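PDB 3G87: malonyl CoA-acyl carrier protein transacylase from Burkholderia pseudomallei, which probably transfers the malonyl group from malonyl-CoA to the holo form of the acyl carrier protein, releasing free CoA. Local coordinates for residues 37-42 / 106-111; 139-144 / 152-157; 205-210 / 239-244; 257-262 / 269-274. All coordinates share one frame; numbering follows the deposited sequence.

Contact 1. Residues 37-42 / 106-111; sequences DAVLGY and DFETGL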
loop_
_atom_site.group_PDB
_atom_site.type_symbol
_atom_site.label_atom_id
_atom_site.label_comp_id
_atom_site.label_asym_id
_atom_site.label_seq_id
_atom_site.Cartn_x
_atom_site.Cartn_y
_atom_site.Cartn_z
ATOM N N ASP A 37 8.262 -4.989 -19.118
ATOM C CA ASP A 37 8.998 -6.253 -19.345
ATOM C C ASP A 37 10.498 -6.003 -19.423
ATOM O O ASP A 37 11.277 -6.817 -18.936
ATOM C CB ASP A 37 8.598 -6.981 -20.622
ATOM C CG ASP A 37 7.132 -7.256 -20.717
ATOM O OD1 ASP A 37 6.470 -7.283 -19.646
ATOM O OD2 ASP A 37 6.666 -7.434 -21.887
ATOM N N ALA A 38 10.937 -4.905 -20.032
ATOM C CA ALA A 38 12.396 -4.724 -20.127
ATOM C C ALA A 38 13.040 -4.408 -18.773
ATOM O O ALA A 38 14.218 -4.715 -18.552
ATOM C CB ALA A 38 12.770 -3.671 -21.212
ATOM N N VAL A 39 12.280 -3.796 -17.854
ATOM C CA VAL A 39 12.839 -3.398 -16.576
ATOM C C VAL A 39 12.961 -4.640 -15.685
ATOM O O VAL A 39 13.945 -4.854 -14.942
ATOM C CB VAL A 39 11.957 -2.325 -15.907
ATOM C CG1 VAL A 39 12.198 -2.320 -14.387
ATOM C CG2 VAL A 39 12.199 -0.883 -16.529
ATOM N N LEU A 40 11.945 -5.486 -15.824
ATOM C CA LEU A 40 11.705 -6.605 -14.956
ATOM C C LEU A 40 12.365 -7.890 -15.451
ATOM O O LEU A 40 12.771 -8.734 -14.627
ATOM C CB LEU A 40 10.199 -6.814 -14.873
ATOM C CG LEU A 40 9.427 -5.826 -14.003
ATOM C CD1 LEU A 40 7.980 -6.050 -14.278
ATOM C CD2 LEU A 40 9.659 -5.992 -12.500
ATOM N N GLY A 41 12.501 -8.032 -16.773
ATOM C CA GLY A 41 13.116 -9.219 -17.339
ATOM C C GLY A 41 12.138 -10.387 -17.421
ATOM O O GLY A 41 12.551 -11.525 -17.566
ATOM N N TYR A 42 10.831 -10.111 -17.358
ATOM C CA TYR A 42 9.810 -11.137 -17.614
ATOM C C TYR A 42 8.534 -10.462 -18.075
ATOM O O TYR A 42 8.435 -9.223 -18.035
ATOM C CB TYR A 42 9.572 -11.988 -16.361
ATOM C CG TYR A 42 9.183 -11.225 -15.124
ATOM C CD1 TYR A 42 7.881 -10.697 -14.992
ATOM C CD2 TYR A 42 10.083 -11.058 -14.079
ATOM C CE1 TYR A 42 7.488 -10.004 -13.881
ATOM C CE2 TYR A 42 9.712 -10.375 -12.951
ATOM C CZ TYR A 42 8.391 -9.840 -12.852
ATOM O OH TYR A 42 7.976 -9.158 -11.732
ATOM N N ASP A 106 8.948 9.130 -13.392
ATOM C CA ASP A 106 8.201 8.554 -14.476
ATOM C C ASP A 106 7.851 7.096 -14.246
ATOM O O ASP A 106 8.208 6.548 -13.273
ATOM C CB ASP A 106 8.864 8.796 -15.819
ATOM C CG ASP A 106 10.186 8.161 -15.966
ATOM O OD1 ASP A 106 10.560 7.279 -15.282
ATOM O OD2 ASP A 106 10.867 8.542 -16.843
ATOM N N PHE A 107 7.147 6.501 -15.180
ATOM C CA PHE A 107 6.643 5.150 -15.053
ATOM C C PHE A 107 7.742 4.125 -14.836
ATOM O O PHE A 107 7.668 3.353 -13.959
ATOM C CB PHE A 107 5.755 4.794 -16.225
ATOM C CG PHE A 107 5.371 3.367 -16.293
ATOM C CD1 PHE A 107 4.458 2.837 -15.433
ATOM C CD2 PHE A 107 5.918 2.545 -17.230
ATOM C CE1 PHE A 107 4.120 1.551 -15.518
ATOM C CE2 PHE A 107 5.565 1.265 -17.296
ATOM C CZ PHE A 107 4.670 0.768 -16.439
ATOM N N GLU A 108 8.773 4.174 -15.636
ATOM C CA GLU A 108 9.888 3.279 -15.525
ATOM C C GLU A 108 10.653 3.438 -14.240
ATOM O O GLU A 108 11.113 2.500 -13.692
ATOM C CB GLU A 108 10.859 3.464 -16.686
ATOM C CG GLU A 108 10.461 2.859 -17.953
ATOM C CD GLU A 108 11.134 3.517 -19.163
ATOM O OE1 GLU A 108 11.426 4.700 -19.114
ATOM O OE2 GLU A 108 11.375 2.843 -20.149
ATOM N N THR A 109 10.778 4.652 -13.771
ATOM C CA THR A 109 11.573 4.897 -12.619
ATOM C C THR A 109 10.868 4.354 -11.388
ATOM O O THR A 109 11.493 3.818 -10.552
ATOM C CB THR A 109 11.936 6.375 -12.475
ATOM O OG1 THR A 109 12.711 6.790 -13.566
ATOM C CG2 THR A 109 12.730 6.605 -11.272
ATOM N N GLY A 110 9.561 4.471 -11.317
ATOM C CA GLY A 110 8.791 3.921 -10.204
ATOM C C GLY A 110 8.877 2.408 -10.196
ATOM O O GLY A 110 9.064 1.792 -9.128
ATOM N N LEU A 111 8.811 1.798 -11.383
ATOM C CA LEU A 111 8.849 0.372 -11.486
ATOM C C LEU A 111 10.230 -0.084 -11.027
ATOM O O LEU A 111 10.350 -1.025 -10.234
ATOM C CB LEU A 111 8.487 -0.111 -12.897
ATOM C CG LEU A 111 8.524 -1.634 -13.161
ATOM C CD1 LEU A 111 7.519 -2.418 -12.253
ATOM C CD2 LEU A 111 8.249 -1.926 -14.604
#

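Contact 2. Residues 139-144 / 152-157; sequences QIERTL and TAIAND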
loop_
_atom_site.group_PDB
_atom_site.type_symbol
_atom_site.label_atom_id
_atom_site.label_comp_id
_atom_site.label_asym_id
_atom_site.label_seq_id
_atom_site.Cartn_x
_atom_site.Cartn_y
_atom_site.Cartn_z
ATOM N N GLN A 139 -6.921 -2.565 22.697
ATOM C CA GLN A 139 -7.186 -3.930 23.046
ATOM C C GLN A 139 -6.025 -4.816 22.517
ATOM O O GLN A 139 -5.541 -5.686 23.170
ATOM C CB GLN A 139 -8.570 -4.370 22.513
ATOM C CG GLN A 139 -9.792 -3.603 23.081
ATOM C CD GLN A 139 -11.195 -4.025 22.584
ATOM O OE1 GLN A 139 -11.396 -4.467 21.475
ATOM N NE2 GLN A 139 -12.166 -3.839 23.440
ATOM N N ILE A 140 -5.581 -4.527 21.321
ATOM C CA ILE A 140 -4.626 -5.335 20.600
ATOM C C ILE A 140 -3.287 -5.257 21.316
ATOM O O ILE A 140 -2.710 -6.289 21.675
ATOM C CB ILE A 140 -4.494 -4.891 19.109
ATOM C CG1 ILE A 140 -5.772 -5.164 18.331
ATOM C CG2 ILE A 140 -3.239 -5.548 18.437
ATOM C CD1 ILE A 140 -5.622 -5.051 16.788
ATOM N N GLU A 141 -2.831 -4.032 21.566
ATOM C CA GLU A 141 -1.550 -3.804 22.208
ATOM C C GLU A 141 -1.478 -4.383 23.586
ATOM O O GLU A 141 -0.457 -4.955 23.928
ATOM C CB GLU A 141 -1.137 -2.335 22.163
ATOM C CG GLU A 141 -0.895 -1.867 20.718
ATOM C CD GLU A 141 -0.622 -0.371 20.590
ATOM O OE1 GLU A 141 -1.095 0.422 21.432
ATOM O OE2 GLU A 141 0.067 0.003 19.620
ATOM N N ARG A 142 -2.574 -4.315 24.338
ATOM C CA ARG A 142 -2.636 -4.877 25.705
ATOM C C ARG A 142 -2.547 -6.384 25.607
ATOM O O ARG A 142 -1.741 -7.034 26.297
ATOM C CB ARG A 142 -3.958 -4.523 26.389
ATOM C CG ARG A 142 -3.976 -4.740 27.910
ATOM C CD ARG A 142 -5.254 -4.229 28.657
ATOM N NE ARG A 142 -6.492 -4.440 27.902
ATOM C CZ ARG A 142 -7.014 -5.631 27.568
ATOM N NH1 ARG A 142 -6.434 -6.787 27.921
ATOM N NH2 ARG A 142 -8.144 -5.662 26.844
ATOM N N THR A 143 -3.372 -6.940 24.731
ATOM C CA THR A 143 -3.417 -8.366 24.556
ATOM C C THR A 143 -2.047 -8.903 24.171
ATOM O O THR A 143 -1.596 -9.834 24.787
ATOM C CB THR A 143 -4.431 -8.720 23.534
ATOM O OG1 THR A 143 -5.705 -8.373 24.071
ATOM C CG2 THR A 143 -4.358 -10.230 23.222
ATOM N N LEU A 144 -1.390 -8.276 23.197
ATOM C CA LEU A 144 -0.021 -8.648 22.822
ATOM C C LEU A 144 0.924 -8.564 24.016
ATOM O O LEU A 144 1.704 -9.493 24.201
ATOM C CB LEU A 144 0.552 -7.802 21.640
ATOM C CG LEU A 144 -0.264 -7.779 20.339
ATOM C CD1 LEU A 144 0.237 -6.638 19.432
ATOM C CD2 LEU A 144 -0.194 -9.147 19.622
ATOM N N THR A 152 5.887 -8.079 18.340
ATOM C CA THR A 152 4.753 -7.934 17.495
ATOM C C THR A 152 4.126 -6.585 17.723
ATOM O O THR A 152 3.918 -6.224 18.827
ATOM C CB THR A 152 3.747 -9.054 17.754
ATOM O OG1 THR A 152 4.364 -10.281 17.502
ATOM C CG2 THR A 152 2.561 -8.950 16.885
ATOM N N ALA A 153 3.838 -5.862 16.650
ATOM C CA ALA A 153 3.200 -4.537 16.729
ATOM C C ALA A 153 2.163 -4.258 15.625
ATOM O O ALA A 153 1.978 -5.053 14.699
ATOM C CB ALA A 153 4.323 -3.450 16.705
ATOM N N ILE A 154 1.502 -3.105 15.685
ATOM C CA ILE A 154 0.619 -2.748 14.629
ATOM C C ILE A 154 1.423 -2.305 13.382
ATOM O O ILE A 154 2.319 -1.431 13.460
ATOM C CB ILE A 154 -0.318 -1.617 15.027
ATOM C CG1 ILE A 154 -0.898 -1.858 16.422
ATOM C CG2 ILE A 154 -1.372 -1.386 13.918
ATOM C CD1 ILE A 154 -2.008 -2.831 16.493
ATOM N N ALA A 155 1.055 -2.884 12.246
ATOM C CA ALA A 155 1.716 -2.574 10.991
ATOM C C ALA A 155 0.875 -1.727 10.035
ATOM O O ALA A 155 1.437 -0.927 9.278
ATOM C CB ALA A 155 2.127 -3.882 10.293
ATOM N N ASN A 156 -0.444 -1.987 10.007
ATOM C CA ASN A 156 -1.450 -1.222 9.277
ATOM C C ASN A 156 -2.515 -0.737 10.238
ATOM O O ASN A 156 -3.062 -1.513 10.968
ATOM C CB ASN A 156 -2.219 -2.100 8.272
ATOM C CG ASN A 156 -1.388 -2.601 7.097
ATOM O OD1 ASN A 156 -0.156 -2.398 7.004
ATOM N ND2 ASN A 156 -2.086 -3.258 6.146
ATOM N N ASP A 157 -2.851 0.542 10.232
ATOM C CA ASP A 157 -4.058 0.939 10.901
ATOM C C ASP A 157 -5.014 1.334 9.798
ATOM O O ASP A 157 -4.909 2.427 9.241
ATOM C CB ASP A 157 -3.816 2.100 11.853
ATOM C CG ASP A 157 -5.119 2.668 12.394
ATOM O OD1 ASP A 157 -6.170 1.949 12.434
ATOM O OD2 ASP A 157 -5.102 3.856 12.734
HETATM O O HOH W 1 1.855 -1.721 18.006
#

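Contact 3. Residues 205-210 / 239-244; sequences QAFAAH and EGLAQQ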
loop_
_atom_site.group_PDB
_atom_site.type_symbol
_atom_site.label_atom_id
_atom_site.label_comp_id
_atom_site.label_asym_id
_atom_site.label_seq_id
_atom_site.Cartn_x
_atom_site.Cartn_y
_atom_site.Cartn_z
ATOM N N GLN A 205 17.069 0.412 4.895
ATOM C CA GLN A 205 18.349 1.026 4.671
ATOM C C GLN A 205 18.891 0.685 3.315
ATOM O O GLN A 205 19.408 1.532 2.657
ATOM C CB GLN A 205 19.358 0.705 5.764
ATOM C CG GLN A 205 19.027 1.236 7.136
ATOM C CD GLN A 205 18.306 2.576 7.141
ATOM O OE1 GLN A 205 18.835 3.575 6.722
ATOM N NE2 GLN A 205 17.100 2.582 7.635
ATOM N N ALA A 206 18.745 -0.566 2.912
ATOM C CA ALA A 206 19.197 -0.962 1.579
ATOM C C ALA A 206 18.417 -0.148 0.551
ATOM O O ALA A 206 18.996 0.298 -0.459
ATOM C CB ALA A 206 19.025 -2.475 1.345
ATOM N N PHE A 207 17.120 0.084 0.824
ATOM C CA PHE A 207 16.243 0.744 -0.155
ATOM C C PHE A 207 16.564 2.226 -0.204
ATOM O O PHE A 207 16.585 2.812 -1.272
ATOM C CB PHE A 207 14.760 0.579 0.184
ATOM C CG PHE A 207 13.848 1.248 -0.809
ATOM C CD1 PHE A 207 13.682 0.709 -2.104
ATOM C CD2 PHE A 207 13.170 2.410 -0.467
ATOM C CE1 PHE A 207 12.875 1.318 -3.039
ATOM C CE2 PHE A 207 12.323 3.049 -1.428
ATOM C CZ PHE A 207 12.198 2.503 -2.725
ATOM N N ALA A 208 16.829 2.827 0.955
ATOM C CA ALA A 208 17.213 4.233 1.019
ATOM C C ALA A 208 18.509 4.457 0.209
ATOM O O ALA A 208 18.709 5.515 -0.376
ATOM C CB ALA A 208 17.431 4.670 2.484
ATOM N N ALA A 209 19.365 3.466 0.164
ATOM C CA ALA A 209 20.628 3.601 -0.484
ATOM C C ALA A 209 20.423 3.571 -1.967
ATOM O O ALA A 209 21.076 4.282 -2.657
ATOM C CB ALA A 209 21.570 2.565 -0.049
ATOM N N HIS A 210 19.494 2.746 -2.423
ATOM C CA HIS A 210 19.168 2.604 -3.813
ATOM C C HIS A 210 18.546 3.907 -4.314
ATOM O O HIS A 210 18.811 4.326 -5.393
ATOM C CB HIS A 210 18.292 1.383 -3.976
ATOM C CG HIS A 210 17.657 1.218 -5.309
ATOM N ND1 HIS A 210 18.350 0.851 -6.429
ATOM C CD2 HIS A 210 16.376 1.292 -5.684
ATOM C CE1 HIS A 210 17.530 0.734 -7.438
ATOM N NE2 HIS A 210 16.324 1.001 -7.013
ATOM N N GLU A 239 13.057 10.672 1.632
ATOM C CA GLU A 239 12.959 10.418 3.051
ATOM C C GLU A 239 11.657 9.673 3.401
ATOM O O GLU A 239 11.686 8.632 4.023
ATOM C CB GLU A 239 13.094 11.722 3.828
ATOM C CG GLU A 239 13.149 11.578 5.314
ATOM C CD GLU A 239 12.890 12.875 6.075
ATOM O OE1 GLU A 239 11.827 13.038 6.710
ATOM O OE2 GLU A 239 13.764 13.734 6.046
ATOM N N GLY A 240 10.522 10.189 2.956
ATOM C CA GLY A 240 9.236 9.628 3.291
ATOM C C GLY A 240 9.054 8.262 2.763
ATOM O O GLY A 240 8.458 7.412 3.358
ATOM N N LEU A 241 9.636 8.051 1.616
ATOM C CA LEU A 241 9.459 6.845 0.888
ATOM C C LEU A 241 10.183 5.750 1.574
ATOM O O LEU A 241 9.719 4.672 1.652
ATOM C CB LEU A 241 9.972 7.049 -0.516
ATOM C CG LEU A 241 9.467 6.049 -1.525
ATOM C CD1 LEU A 241 8.054 5.709 -1.258
ATOM C CD2 LEU A 241 9.704 6.397 -2.926
ATOM N N ALA A 242 11.359 6.062 2.077
ATOM C CA ALA A 242 12.209 5.072 2.702
ATOM C C ALA A 242 11.706 4.730 4.080
ATOM O O ALA A 242 11.583 3.610 4.434
ATOM C CB ALA A 242 13.529 5.552 2.780
ATOM N N GLN A 243 11.416 5.710 4.877
ATOM C CA GLN A 243 10.889 5.456 6.180
ATOM C C GLN A 243 9.618 4.603 6.167
ATOM O O GLN A 243 9.364 3.876 7.069
ATOM C CB GLN A 243 10.711 6.786 6.877
ATOM C CG GLN A 243 11.188 6.801 8.286
ATOM C CD GLN A 243 12.648 6.518 8.489
ATOM O OE1 GLN A 243 13.512 7.022 7.781
ATOM N NE2 GLN A 243 12.939 5.746 9.502
ATOM N N GLN A 244 8.871 4.691 5.089
ATOM C CA GLN A 244 7.629 3.955 4.894
ATOM C C GLN A 244 7.718 2.457 5.220
ATOM O O GLN A 244 6.870 1.919 5.841
ATOM C CB GLN A 244 7.151 4.192 3.453
ATOM C CG GLN A 244 5.721 3.992 3.175
ATOM C CD GLN A 244 5.481 3.005 2.070
ATOM O OE1 GLN A 244 6.075 1.994 2.031
ATOM N NE2 GLN A 244 4.619 3.316 1.188
#

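Contact 4. Residues 257-262 / 269-274; sequences YLLALA and IEFTEL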
loop_
_atom_site.group_PDB
_atom_site.type_symbol
_atom_site.label_atom_id
_atom_site.label_comp_id
_atom_site.label_asym_id
_atom_site.label_seq_id
_atom_site.Cartn_x
_atom_site.Cartn_y
_atom_site.Cartn_z
ATOM N N TYR A 257 -7.488 12.590 7.652
ATOM C CA TYR A 257 -6.887 13.864 7.353
ATOM C C TYR A 257 -7.544 14.451 6.105
ATOM O O TYR A 257 -7.804 15.638 6.068
ATOM C CB TYR A 257 -5.363 13.751 7.154
ATOM C CG TYR A 257 -4.712 15.057 6.710
ATOM C CD1 TYR A 257 -4.490 16.087 7.627
ATOM C CD2 TYR A 257 -4.345 15.275 5.366
ATOM C CE1 TYR A 257 -3.904 17.308 7.217
ATOM C CE2 TYR A 257 -3.732 16.493 4.953
ATOM C CZ TYR A 257 -3.495 17.497 5.888
ATOM O OH TYR A 257 -2.898 18.723 5.527
ATOM N N LEU A 258 -7.825 13.638 5.092
ATOM C CA LEU A 258 -8.485 14.185 3.906
ATOM C C LEU A 258 -9.885 14.635 4.193
ATOM O O LEU A 258 -10.278 15.678 3.684
ATOM C CB LEU A 258 -8.512 13.207 2.717
ATOM C CG LEU A 258 -7.065 12.901 2.287
ATOM C CD1 LEU A 258 -6.959 11.695 1.348
ATOM C CD2 LEU A 258 -6.347 14.142 1.763
ATOM N N LEU A 259 -10.636 13.853 4.979
ATOM C CA LEU A 259 -12.019 14.228 5.344
ATOM C C LEU A 259 -12.102 15.597 6.049
ATOM O O LEU A 259 -12.935 16.424 5.683
ATOM C CB LEU A 259 -12.670 13.143 6.213
ATOM C CG LEU A 259 -12.846 11.761 5.547
ATOM C CD1 LEU A 259 -13.460 10.796 6.492
ATOM C CD2 LEU A 259 -13.690 11.826 4.273
ATOM N N ALA A 260 -11.214 15.825 7.033
ATOM C CA ALA A 260 -11.092 17.112 7.766
ATOM C C ALA A 260 -10.624 18.275 6.878
ATOM O O ALA A 260 -11.104 19.404 6.998
ATOM C CB ALA A 260 -10.139 16.963 8.949
ATOM N N LEU A 261 -9.701 18.006 5.973
ATOM C CA LEU A 261 -9.305 19.039 5.038
ATOM C C LEU A 261 -10.463 19.509 4.118
ATOM O O LEU A 261 -10.655 20.723 3.915
ATOM C CB LEU A 261 -8.122 18.571 4.229
ATOM C CG LEU A 261 -7.349 19.680 3.507
ATOM C CD1 LEU A 261 -6.942 20.827 4.492
ATOM C CD2 LEU A 261 -6.129 19.082 2.806
ATOM N N ALA A 262 -11.223 18.588 3.563
ATOM C CA ALA A 262 -12.365 18.916 2.748
ATOM C C ALA A 262 -13.348 19.787 3.495
ATOM O O ALA A 262 -13.880 20.697 2.970
ATOM C CB ALA A 262 -13.007 17.710 2.270
ATOM N N ILE A 269 -15.961 15.641 -0.698
ATOM C CA ILE A 269 -14.810 14.821 -1.104
ATOM C C ILE A 269 -15.216 13.379 -1.499
ATOM O O ILE A 269 -16.020 12.723 -0.836
ATOM C CB ILE A 269 -13.696 14.811 -0.045
ATOM C CG1 ILE A 269 -12.428 14.161 -0.596
ATOM C CG2 ILE A 269 -14.138 14.211 1.325
ATOM C CD1 ILE A 269 -11.170 14.801 -0.003
ATOM N N GLU A 270 -14.694 12.930 -2.631
ATOM C CA GLU A 270 -14.873 11.538 -3.060
ATOM C C GLU A 270 -13.505 10.847 -3.250
ATOM O O GLU A 270 -12.481 11.518 -3.380
ATOM C CB GLU A 270 -15.677 11.493 -4.357
ATOM C CG GLU A 270 -14.969 12.196 -5.485
ATOM C CD GLU A 270 -15.568 11.912 -6.850
ATOM O OE1 GLU A 270 -16.008 10.772 -7.121
ATOM O OE2 GLU A 270 -15.560 12.837 -7.673
ATOM N N PHE A 271 -13.531 9.521 -3.319
ATOM C CA PHE A 271 -12.359 8.644 -3.369
ATOM C C PHE A 271 -12.451 7.650 -4.514
ATOM O O PHE A 271 -13.363 6.812 -4.609
ATOM C CB PHE A 271 -12.172 7.907 -2.027
ATOM C CG PHE A 271 -11.937 8.851 -0.867
ATOM C CD1 PHE A 271 -10.650 9.222 -0.490
ATOM C CD2 PHE A 271 -13.023 9.398 -0.164
ATOM C CE1 PHE A 271 -10.481 10.130 0.550
ATOM C CE2 PHE A 271 -12.843 10.300 0.849
ATOM C CZ PHE A 271 -11.565 10.644 1.204
ATOM N N THR A 272 -11.506 7.731 -5.419
ATOM C CA THR A 272 -11.593 6.879 -6.566
ATOM C C THR A 272 -10.456 5.865 -6.482
ATOM O O THR A 272 -9.296 6.261 -6.569
ATOM C CB THR A 272 -11.458 7.687 -7.821
ATOM O OG1 THR A 272 -12.381 8.803 -7.793
ATOM C CG2 THR A 272 -11.684 6.760 -9.082
ATOM N N GLU A 273 -10.802 4.582 -6.337
ATOM C CA GLU A 273 -9.817 3.540 -6.263
ATOM C C GLU A 273 -9.368 3.186 -7.639
ATOM O O GLU A 273 -10.198 2.768 -8.501
ATOM C CB GLU A 273 -10.363 2.281 -5.576
ATOM C CG GLU A 273 -9.325 1.186 -5.299
ATOM C CD GLU A 273 -9.806 0.197 -4.232
ATOM O OE1 GLU A 273 -11.015 0.248 -3.883
ATOM O OE2 GLU A 273 -9.011 -0.628 -3.715
ATOM N N LEU A 274 -8.058 3.349 -7.867
ATOM C CA LEU A 274 -7.516 3.020 -9.176
ATOM C C LEU A 274 -6.591 1.773 -9.153
ATOM O O LEU A 274 -5.427 1.838 -8.768
ATOM C CB LEU A 274 -6.844 4.255 -9.758
ATOM C CG LEU A 274 -7.929 5.305 -10.043
ATOM C CD1 LEU A 274 -7.346 6.674 -10.408
ATOM C CD2 LEU A 274 -8.862 4.850 -11.176
#

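Contact 1. Residues 37-42 / 106-111
A chi1 of 178° swings L111 CG away from its own backbone nitrogen and across to helix 30-40, where V39 turns CG1 to meet it through a chi1 of 157° that likewise sets this methyl opposite its own nitrogen. V39 CG1 lies 3.9 Å from L111 CG, and the two side chains pass in opposite senses, so L111 CD2 also comes alongside V39 CB at 4.0 Å. L40 approaches differently: its side chain lies athwart that of L111, with L40 CG 4.1 Å from L111 CD2. L111 is thus held by a beta-branched residue, short and stiff, and by a longer leucine whose end reaches nearer than its CB direction suggests. This is helix-to-helix packing in the acyltransferase domain, between the C-terminal end of helix 30-40 and the first residues of helix 107-123; L111 also rests on Y67 and V68 of helix 59-81. At the outer margin E108 lays its aliphatic CG 4.4 Å from V39 CG2, a fitting role for a residue whose carboxylate can stay near solvent. Both helix ends are finished locally. G41 leaves the helix with positive phi, which glycine adopts readily. D106 is the N-cap of helix 107-123: D106 OD1 accepts from T109 N at 3.0 Å and, from above the carboxylate plane, from T109 OG1 at 2.8 Å.

Contact 2. Residues 139-144 / 152-157
Helix 137-146 packs beside the start of strand 153-159, with the CA atoms of L144 and T152 7.2 Å apart and those of E141 and A153 at 7.3 Å. The side chains of I140 and I154 stand roughly perpendicular, and I140 CG2 presses on the tip of I154, 3.6 Å from I154 CD1. One turn on, L144 turns both methyls of its fork to T152: L144 CD2 is 3.9 Å from T152 CG2, while L144 CD1 lies 3.8 Å from T152 O. Threonine suits this place because it offers a methyl to the leucine while its hydroxyl, T152 OG1, bonds to E171. The helix covers the antiparallel sheet of the smaller, ferredoxin-like subdomain of the acyltransferase fold, where strand 153-159 is outermost; I140 reaches further, to I165 and I132 on the next two strands of the sheet. A classic beta bulge, A155 and N156 facing V164, interrupts the same strand. At the margin a water joins helix and strand. The chain of E141, extended beyond CG, carries OE2 to this water 3.0 Å away, which donates to it and accepts from I154 N at 2.7 Å. E141 OE2 also pairs with R137, a second charge that probably helps fix the carboxylate over I154 CG1.

Contact 3. Residues 205-210 / 239-244
F207 meets helix 237-243 with one edge of its ring. Its CB points toward that helix, and a chi1 of 180° places CG opposite the backbone nitrogen, carrying the ring outward into the interface. Along the ring, F207 CD2 comes first, 4.2 Å from A242 CA; the next atom, F207 CE2, lies 4.1 Å from L241 CG. Both partners sit near the ring plane, so this helix borders the phenyl group at its rim and does not cover a face. A wide, flat side chain suits the place because it can bridge the distance between segments 205-210 and 239-243, whose axes come no closer than 9.2 Å. One residue on, the fit relies on smallness instead. A208 CB touches A242 CB at 4.0 Å, and the A208 and A242 CA atoms are only 5.3 Å apart, an approach that two small methyl side chains permit. These two helical segments run roughly antiparallel, at 154° between their directions, and meet through an alanine pair and a ring edge. L241, branched at CG, offers that carbon to the phenyl edge while its side chain also reaches F96 and L99. Helix 201-211 packs against helix 237-243 and, through F207 on R117 and L120, against helix 107-123; F207 also touches F96 of helix 94-101, the helix that follows the probable nucleophile elbow at the end of strand 87-90.

Contact 4. Residues 257-262 / 269-274
I269 overlaps three residues of helix 251-264, spreading its branches over A262, L259 and L258. I269 CB meets A262 CB at 3.8 Å, where the alanine's small side chain lets the helix come near the strand; I269 CG2 lies 3.8 Å from L259 CD2; and I269 CD1 extends to 3.9 Å from L258 O. With chi1 at -170°, CG2 takes the crowded position between the backbone N and the carbonyl carbon, which brings it to L259 CD2 and A262 CB, while the CG1-CD1 arm goes to L258 O. Segment 257-262 and strand 269-273 run roughly antiparallel, 146° between their directions, as a helix packed on a parallel sheet and leading by a short connection into its outermost strand; strand 6-11 lies next to it. Two residues along, F271 points the same way, as expected in a strand. Its ring is gripped at the rim by two leucines: L258 CD1 lies in the ring plane 3.9 Å from F271 CE1, and L259, its side chain roughly perpendicular to that of F271, brings CD2 to 3.8 Å from F271 CE2. A long leucine can carry this one methyl to both I269 CG2 and the ring edge. F271 also touches V284 and R288 of helix 279-289.

How the contacts relate
Contacts 2, 3 and 4 are buried, whereas contact 1 is only partly so and lies in the outer helices. Contacts 1 and 3 are helix-helix joints: helix 107-123 supplies one side of contact 1 and is a neighbour of F207 in contact 3. Contacts 2 and 4 each set a helix against an outermost strand, but of different sheets, antiparallel in contact 2 and parallel in contact 4. Direct packing is mainly apolar; contact 2 adds a water bridge and a charged rim, while contact 3 combines an alanine pair with a phenylalanine ring edge. Contacts 1 and 2 lie on opposite sides of the chain's centre, their centres 36 Å apart.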